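Local coordinates for protein 3-oxosteroid 1-dehydrogenase (Sterolibacterium denitrificans, PDB 7P18) that probably catalyses the FAD-dependent 1,2-dehydrogenation of 3-oxosteroids, giving 3-oxo-Delta(1)-steroids and passing the hydrogens to an external acceptor, at residues Ala19-Ala24 / Ala214-Ala219; Leu29-Leu34 / His556-Lys561; Asn104-Tyr109 / Met135-Ala140. All coordinates share one frame; numbering follows the deposited sequence.

Contact 1 (Ala19-Ala24 / Ala214-Ala219); sequences AMLAAA and AGLRHA
M20 and L216 meet at an oblique crossing of their side chains, where the helical segments 19-24 and 214-219 run at 27° to each other, their axes 9.3 Å apart at closest approach. The apolar contacts centre on this pair. Both residues direct their CB atoms at the opposite helix, and M20 CB lies 3.9 Å from L216 CB. M20 leaves its helix extended and then bends at chi3 (-79°), which turns the methyl CE back until it lies 4.1 Å from L216 CB, so that carbon is touched by two parts of one methionine. On the other flank a single branch of each leucine is used: L21 CD2 reaches L216 CD2 at 4.1 Å, methyl to methyl. L216 is thereby held between M20 and L21, and M547 of helix 543-559 packs on both leucines.

Helix 17-28 follows strand 10-13 and leads to strand 33-36, the first beta-alpha-beta unit of the Rossmann fold. A19 fits the last position of a GxGxxA sequence pattern consistent with dinucleotide binding. One residue further on, the M20 side chain lies about 8 Å from the bound FAD and about 6 Å from the side chain of the FAD-binding residue S46.

Sulfur contacts form a second kind. M20 SD lies 4.1 Å from R217 N, a van der Waals approach to the backbone, while the R217 side chain heads off to a cation-pi contact with Y42.

A24 CB and A219 CB come no nearer than 4.6 Å, and M105 packs on both alanines.

Contact 2 (Leu29-Leu34 / His556-Lys561); sequences LGLSVL and HIAASK
L29 and L31 each carry CG anti to the carbonyl carbon (chi1 -67° and -58°), which puts their CD1 branches against I557 and A558 in the last turn of helix 543-559. With chi2 of L29 near 176°, its CB, CG and CD1 form a shallow ledge over the A558 methyl: A558 CB lies 3.6 Å from L29 CD1 and 3.7 Å from L29 CB. L31 uses one branch for two neighbours. Its CD1 comes within 3.7 Å of I557 CG2, the branch that stands anti to its own backbone N, and within 4.1 Å of A558 CB.

The chain turns here between helix 17-28 and strand 33-36 of the Rossmann unit. G30, with positive phi, is the C-prime residue of a Schellman motif, its N bonded to H27 O and L31 N bonded to A26 O. L29 and L31, on either side of G30 in sequence, both touch A558.

Across the contact, the end of helix 543-559 is secured by polar groups. S560 OG donates to H556 O at 2.6 Å, and I557 O accepts from R264 NH2. V10 of strand 10-13 packs against both L31 and I557, continuing the apolar patch inward from the partly exposed L29 and A558.

The side-chain contacts between the two segments are all apolar, so the grip depends on shape and burial, while the Schellman bonds on one side and the S560 hydroxyl bond on the other probably limit movement of the two chain ends.

Contact 3 (Asn104-Tyr109 / Met135-Ala140); sequences NMTLQY and MLFDAA
The phenyl ring of F137 presents an edge to the 104-109 loop: L107 N lies near the ring plane, 4.0 Å from F137 CE1. T106 CG2 approaches the same CE1 obliquely at 3.9 Å, the two side chains crossing at about a right angle. One face of the ring rests on helix 208-222, against CA of G215. CG anti to the backbone N (chi1 -174°) places the ring between the loop and helix 208-222.

The polar contacts lie nearer M135. M135 N donates to Q108 O at 2.8 Å in a nearly straight bond (163°). A water extends the link, accepting from Q108 N at 3.0 Å and donating to M135 O at 2.8 Å. The M135 side chain adds an apolar contact, SD lying 3.7 Å from Q108 CB, while the Q108 amide turns away and NE2 bonds to N102 O.

Strands 109-111 and 131-138 pair antiparallel just beyond this point. One direct bond and one water bridge join the backbones next to the paired strands, and the buried phenyl and the M135 side chain supply the apolar part.

How the contacts relate
From the N terminus, helix 17-28 supplies the first half of contact 1 and the turn after it the first half of contact 2, so the two share one Rossmann beta-alpha-beta unit and touch through A23 and V33. Contact 3 closes first, a short loop from the end of helix 84-104 to strand 131-138. Contact 1 closes next, when helix 208-222 returns to helix 17-28, with contact 3 nested inside. M105 and F137 of contact 3 pack on helix 208-222, joining the two. Contact 2 closes last, at the C terminus: its span crosses that of contact 1 and also encloses contact 3, bringing helix 543-559 back to the first Rossmann unit.

Contact 1 (Ala19-Ala24 / Ala214-Ala219)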
loop_
_atom_site.group_PDB
_atom_site.type_symbol
_atom_site.label_atom_id
_atom_site.label_comp_id
_atom_site.label_asym_id
_atom_site.label_seq_id
_atom_site.Cartn_x
_atom_site.Cartn_y
_atom_site.Cartn_z
ATOM N N ALA A 19 13.303 -3.697 3.625
ATOM C CA ALA A 19 14.670 -4.162 3.298
ATOM C C ALA A 19 15.692 -3.075 3.619
ATOM O O ALA A 19 16.701 -3.410 4.259
ATOM C CB ALA A 19 14.737 -4.603 1.846
ATOM N N MET A 20 15.465 -1.833 3.196
ATOM C CA MET A 20 16.454 -0.759 3.380
ATOM C C MET A 20 16.554 -0.386 4.871
ATOM O O MET A 20 17.695 -0.117 5.358
ATOM C CB MET A 20 16.102 0.438 2.490
ATOM C CG MET A 20 16.280 0.129 0.962
ATOM S SD MET A 20 16.360 1.671 -0.052
ATOM C CE MET A 20 14.627 2.097 -0.133
ATOM N N LEU A 21 15.419 -0.374 5.593
ATOM C CA LEU A 21 15.393 -0.124 7.065
ATOM C C LEU A 21 16.225 -1.203 7.766
ATOM O O LEU A 21 17.099 -0.839 8.585
ATOM C CB LEU A 21 13.947 -0.104 7.574
ATOM C CG LEU A 21 13.710 0.377 9.021
ATOM C CD1 LEU A 21 14.076 -0.697 10.024
ATOM C CD2 LEU A 21 14.470 1.640 9.323
ATOM N N ALA A 22 15.991 -2.476 7.454
ATOM C CA ALA A 22 16.723 -3.602 8.064
ATOM C C ALA A 22 18.221 -3.402 7.799
ATOM O O ALA A 22 19.031 -3.614 8.731
ATOM C CB ALA A 22 16.208 -4.928 7.573
ATOM N N ALA A 23 18.580 -2.999 6.582
ATOM C CA ALA A 23 19.984 -2.778 6.166
ATOM C C ALA A 23 20.618 -1.672 7.024
ATOM O O ALA A 23 21.758 -1.879 7.542
ATOM C CB ALA A 23 20.038 -2.450 4.683
ATOM N N ALA A 24 19.954 -0.549 7.190
ATOM C CA ALA A 24 20.485 0.596 7.956
ATOM C C ALA A 24 20.645 0.168 9.420
ATOM O O ALA A 24 21.678 0.510 10.064
ATOM C CB ALA A 24 19.570 1.782 7.833
ATOM N N ALA A 214 13.304 7.549 -0.752
ATOM C CA ALA A 214 14.440 8.503 -0.885
ATOM C C ALA A 214 15.192 8.601 0.440
ATOM O O ALA A 214 16.448 8.489 0.457
ATOM C CB ALA A 214 13.901 9.861 -1.269
ATOM N N GLY A 215 14.441 8.826 1.530
ATOM C CA GLY A 215 15.049 8.972 2.879
ATOM C C GLY A 215 15.814 7.732 3.295
ATOM O O GLY A 215 16.908 7.871 3.838
ATOM N N LEU A 216 15.282 6.527 3.036
ATOM C CA LEU A 216 15.975 5.274 3.434
ATOM C C LEU A 216 17.195 5.082 2.525
ATOM O O LEU A 216 18.265 4.635 3.016
ATOM C CB LEU A 216 15.004 4.096 3.378
ATOM C CG LEU A 216 13.910 4.117 4.456
ATOM C CD1 LEU A 216 12.829 3.082 4.146
ATOM C CD2 LEU A 216 14.523 3.839 5.827
ATOM N N ARG A 217 17.083 5.453 1.248
ATOM C CA ARG A 217 18.256 5.341 0.341
ATOM C C ARG A 217 19.372 6.240 0.877
ATOM O O ARG A 217 20.512 5.804 0.919
ATOM C CB ARG A 217 17.905 5.684 -1.104
ATOM C CG ARG A 217 19.098 5.520 -2.036
ATOM C CD ARG A 217 19.411 4.073 -2.261
ATOM N NE ARG A 217 20.627 3.792 -3.014
ATOM C CZ ARG A 217 21.858 3.725 -2.506
ATOM N NH1 ARG A 217 22.091 3.980 -1.229
ATOM N NH2 ARG A 217 22.873 3.447 -3.303
ATOM N N HIS A 218 19.029 7.448 1.278
ATOM C CA HIS A 218 19.974 8.450 1.828
ATOM C C HIS A 218 20.663 7.892 3.078
ATOM O O HIS A 218 21.876 7.996 3.175
ATOM C CB HIS A 218 19.251 9.758 2.103
ATOM C CG HIS A 218 20.164 10.799 2.656
ATOM N ND1 HIS A 218 21.093 11.476 1.861
ATOM C CD2 HIS A 218 20.321 11.271 3.913
ATOM C CE1 HIS A 218 21.778 12.322 2.619
ATOM N NE2 HIS A 218 21.329 12.199 3.879
ATOM N N ALA A 219 19.915 7.258 3.983
ATOM C CA ALA A 219 20.458 6.586 5.180
ATOM C C ALA A 219 21.505 5.538 4.792
ATOM O O ALA A 219 22.554 5.464 5.454
ATOM C CB ALA A 219 19.343 5.950 5.995
#

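Contact 2 (Leu29-Leu34 / His556-Lys561)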
loop_
_atom_site.group_PDB
_atom_site.type_symbol
_atom_site.label_atom_id
_atom_site.label_comp_id
_atom_site.label_asym_id
_atom_site.label_seq_id
_atom_site.Cartn_x
_atom_site.Cartn_y
_atom_site.Cartn_z
ATOM N N LEU A 29 24.192 -1.535 14.053
ATOM C CA LEU A 29 24.498 -2.524 15.120
ATOM C C LEU A 29 25.850 -3.202 14.862
ATOM O O LEU A 29 26.176 -4.122 15.607
ATOM C CB LEU A 29 23.366 -3.553 15.187
ATOM C CG LEU A 29 22.006 -3.015 15.657
ATOM C CD1 LEU A 29 20.936 -4.116 15.595
ATOM C CD2 LEU A 29 22.105 -2.432 17.075
ATOM N N GLY A 30 26.597 -2.763 13.844
ATOM C CA GLY A 30 28.006 -3.145 13.622
ATOM C C GLY A 30 28.159 -4.278 12.624
ATOM O O GLY A 30 29.251 -4.846 12.573
ATOM N N LEU A 31 27.114 -4.618 11.855
ATOM C CA LEU A 31 27.188 -5.706 10.853
ATOM C C LEU A 31 27.488 -5.103 9.481
ATOM O O LEU A 31 26.925 -4.018 9.159
ATOM C CB LEU A 31 25.857 -6.475 10.789
ATOM C CG LEU A 31 25.401 -7.094 12.110
ATOM C CD1 LEU A 31 23.889 -7.307 12.135
ATOM C CD2 LEU A 31 26.142 -8.399 12.362
ATOM N N SER A 32 28.268 -5.837 8.686
ATOM C CA SER A 32 28.509 -5.559 7.250
ATOM C C SER A 32 27.268 -6.014 6.466
ATOM O O SER A 32 26.798 -7.157 6.669
ATOM C CB SER A 32 29.804 -6.200 6.745
ATOM O OG SER A 32 29.712 -7.612 6.649
ATOM N N VAL A 33 26.758 -5.127 5.619
ATOM C CA VAL A 33 25.483 -5.338 4.878
ATOM C C VAL A 33 25.710 -5.169 3.373
ATOM O O VAL A 33 26.402 -4.213 2.983
ATOM C CB VAL A 33 24.386 -4.399 5.402
ATOM C CG1 VAL A 33 23.054 -4.667 4.732
ATOM C CG2 VAL A 33 24.228 -4.539 6.912
ATOM N N LEU A 34 25.083 -6.042 2.584
ATOM C CA LEU A 34 24.826 -5.806 1.139
ATOM C C LEU A 34 23.319 -5.866 0.873
ATOM O O LEU A 34 22.662 -6.812 1.364
ATOM C CB LEU A 34 25.544 -6.885 0.335
ATOM C CG LEU A 34 25.226 -6.915 -1.161
ATOM C CD1 LEU A 34 25.730 -5.683 -1.854
ATOM C CD2 LEU A 34 25.771 -8.179 -1.820
ATOM N N HIS A 556 17.812 -9.105 15.980
ATOM C CA HIS A 556 17.992 -10.522 16.332
ATOM C C HIS A 556 19.361 -10.990 15.850
ATOM O O HIS A 556 20.072 -11.715 16.614
ATOM C CB HIS A 556 16.865 -11.392 15.792
ATOM C CG HIS A 556 16.942 -12.788 16.299
ATOM N ND1 HIS A 556 17.602 -13.778 15.623
ATOM C CD2 HIS A 556 16.487 -13.336 17.456
ATOM C CE1 HIS A 556 17.514 -14.901 16.320
ATOM N NE2 HIS A 556 16.779 -14.656 17.420
ATOM N N ILE A 557 19.722 -10.621 14.626
ATOM C CA ILE A 557 21.012 -11.025 14.008
ATOM C C ILE A 557 22.163 -10.465 14.872
ATOM O O ILE A 557 23.055 -11.225 15.220
ATOM C CB ILE A 557 21.103 -10.567 12.549
ATOM C CG1 ILE A 557 20.086 -11.249 11.630
ATOM C CG2 ILE A 557 22.524 -10.759 12.044
ATOM C CD1 ILE A 557 19.973 -10.570 10.269
ATOM N N ALA A 558 22.134 -9.186 15.205
ATOM C CA ALA A 558 23.151 -8.545 16.088
ATOM C C ALA A 558 23.197 -9.188 17.495
ATOM O O ALA A 558 24.320 -9.357 18.020
ATOM C CB ALA A 558 22.924 -7.072 16.160
ATOM N N ALA A 559 22.063 -9.552 18.099
ATOM C CA ALA A 559 21.989 -10.053 19.489
ATOM C C ALA A 559 22.573 -11.473 19.556
ATOM O O ALA A 559 22.831 -11.936 20.679
ATOM C CB ALA A 559 20.573 -10.035 20.005
ATOM N N SER A 560 22.755 -12.117 18.400
ATOM C CA SER A 560 23.227 -13.515 18.240
ATOM C C SER A 560 24.752 -13.623 18.416
ATOM O O SER A 560 25.193 -14.740 18.649
ATOM C CB SER A 560 22.799 -14.064 16.905
ATOM O OG SER A 560 21.398 -13.973 16.764
ATOM N N LYS A 561 25.512 -12.528 18.306
ATOM C CA LYS A 561 26.986 -12.493 18.545
ATOM C C LYS A 561 27.692 -13.480 17.611
ATOM O O LYS A 561 28.886 -13.364 17.315
ATOM C CB LYS A 561 27.281 -12.811 20.014
ATOM C CG LYS A 561 26.468 -11.994 21.011
ATOM C CD LYS A 561 26.423 -10.501 20.671
ATOM C CE LYS A 561 25.411 -9.715 21.482
ATOM N NZ LYS A 561 25.778 -9.647 22.917
#

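Contact 3 (Asn104-Tyr109 / Met135-Ala140)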
loop_
_atom_site.group_PDB
_atom_site.type_symbol
_atom_site.label_atom_id
_atom_site.label_comp_id
_atom_site.label_asym_id
_atom_site.label_seq_id
_atom_site.Cartn_x
_atom_site.Cartn_y
_atom_site.Cartn_z
ATOM N N ASN A 104 18.042 8.976 13.768
ATOM C CA ASN A 104 19.277 8.540 13.067
ATOM C C ASN A 104 19.225 8.811 11.552
ATOM O O ASN A 104 20.145 8.332 10.878
ATOM C CB ASN A 104 19.554 7.078 13.391
ATOM C CG ASN A 104 19.803 6.894 14.868
ATOM O OD1 ASN A 104 20.895 7.186 15.323
ATOM N ND2 ASN A 104 18.806 6.448 15.622
ATOM N N MET A 105 18.232 9.557 11.065
ATOM C CA MET A 105 18.027 9.774 9.608
ATOM C C MET A 105 17.497 11.173 9.366
ATOM O O MET A 105 16.855 11.750 10.279
ATOM C CB MET A 105 17.054 8.737 9.035
ATOM C CG MET A 105 17.524 7.286 9.244
ATOM S SD MET A 105 16.440 6.106 8.345
ATOM C CE MET A 105 17.122 4.547 8.863
ATOM N N THR A 106 17.716 11.702 8.152
ATOM C CA THR A 106 17.116 12.970 7.696
ATOM C C THR A 106 15.613 12.759 7.528
ATOM O O THR A 106 14.816 13.671 7.845
ATOM C CB THR A 106 17.829 13.520 6.444
ATOM O OG1 THR A 106 19.180 13.728 6.830
ATOM C CG2 THR A 106 17.284 14.843 5.974
ATOM N N LEU A 107 15.227 11.580 7.059
ATOM C CA LEU A 107 13.798 11.147 6.993
ATOM C C LEU A 107 13.154 11.333 8.383
ATOM O O LEU A 107 13.795 10.932 9.356
ATOM C CB LEU A 107 13.789 9.685 6.561
ATOM C CG LEU A 107 12.438 8.995 6.503
ATOM C CD1 LEU A 107 11.537 9.678 5.483
ATOM C CD2 LEU A 107 12.659 7.523 6.165
ATOM N N GLN A 108 11.967 11.920 8.437
ATOM C CA GLN A 108 11.194 12.199 9.673
ATOM C C GLN A 108 9.741 11.723 9.462
ATOM O O GLN A 108 9.136 12.066 8.428
ATOM C CB GLN A 108 11.284 13.686 10.051
ATOM C CG GLN A 108 12.713 14.193 10.312
ATOM C CD GLN A 108 13.305 13.625 11.578
ATOM O OE1 GLN A 108 12.689 13.735 12.649
ATOM N NE2 GLN A 108 14.432 12.935 11.456
ATOM N N TYR A 109 9.198 10.971 10.435
ATOM C CA TYR A 109 7.789 10.523 10.520
ATOM C C TYR A 109 7.064 11.346 11.575
ATOM O O TYR A 109 7.661 11.587 12.643
ATOM C CB TYR A 109 7.672 9.025 10.825
ATOM C CG TYR A 109 7.648 8.197 9.559
ATOM C CD1 TYR A 109 8.818 7.815 8.921
ATOM C CD2 TYR A 109 6.442 7.885 8.949
ATOM C CE1 TYR A 109 8.810 7.140 7.713
ATOM C CE2 TYR A 109 6.406 7.165 7.753
ATOM C CZ TYR A 109 7.584 6.819 7.123
ATOM O OH TYR A 109 7.566 6.133 5.935
ATOM N N MET A 135 7.648 13.501 6.524
ATOM C CA MET A 135 7.847 14.897 6.062
ATOM C C MET A 135 8.405 14.852 4.626
ATOM O O MET A 135 9.092 13.855 4.251
ATOM C CB MET A 135 8.846 15.610 6.977
ATOM C CG MET A 135 8.335 15.759 8.399
ATOM S SD MET A 135 9.455 16.835 9.366
ATOM C CE MET A 135 8.978 18.426 8.677
ATOM N N LEU A 136 8.110 15.870 3.827
ATOM C CA LEU A 136 8.748 16.020 2.483
ATOM C C LEU A 136 10.263 15.867 2.637
ATOM O O LEU A 136 10.855 16.381 3.613
ATOM C CB LEU A 136 8.372 17.372 1.870
ATOM C CG LEU A 136 6.900 17.624 1.565
ATOM C CD1 LEU A 136 6.734 18.992 0.902
ATOM C CD2 LEU A 136 6.303 16.559 0.662
ATOM N N PHE A 137 10.871 15.109 1.738
ATOM C CA PHE A 137 12.309 14.797 1.738
ATOM C C PHE A 137 12.957 15.475 0.514
ATOM O O PHE A 137 12.367 15.472 -0.608
ATOM C CB PHE A 137 12.521 13.281 1.728
ATOM C CG PHE A 137 13.962 12.906 1.876
ATOM C CD1 PHE A 137 14.526 12.790 3.121
ATOM C CD2 PHE A 137 14.767 12.723 0.767
ATOM C CE1 PHE A 137 15.867 12.488 3.262
ATOM C CE2 PHE A 137 16.109 12.443 0.903
ATOM C CZ PHE A 137 16.653 12.308 2.159
ATOM N N ASP A 138 14.169 15.982 0.731
ATOM C CA ASP A 138 15.004 16.710 -0.261
ATOM C C ASP A 138 15.826 15.718 -1.078
ATOM O O ASP A 138 16.873 15.292 -0.585
ATOM C CB ASP A 138 15.933 17.677 0.475
ATOM C CG ASP A 138 16.733 18.587 -0.443
ATOM O OD1 ASP A 138 16.462 18.590 -1.674
ATOM O OD2 ASP A 138 17.575 19.297 0.107
ATOM N N ALA A 139 15.344 15.346 -2.271
ATOM C CA ALA A 139 16.030 14.422 -3.210
ATOM C C ALA A 139 17.423 14.932 -3.613
ATOM O O ALA A 139 18.283 14.083 -4.002
ATOM C CB ALA A 139 15.162 14.220 -4.424
ATOM N N ALA A 140 17.694 16.240 -3.527
ATOM C CA ALA A 140 19.050 16.771 -3.830
ATOM C C ALA A 140 20.069 16.076 -2.933
ATOM O O ALA A 140 21.197 15.842 -3.396
ATOM C CB ALA A 140 19.110 18.278 -3.676
HETATM O O HOH W 1 11.363 13.210 5.773
#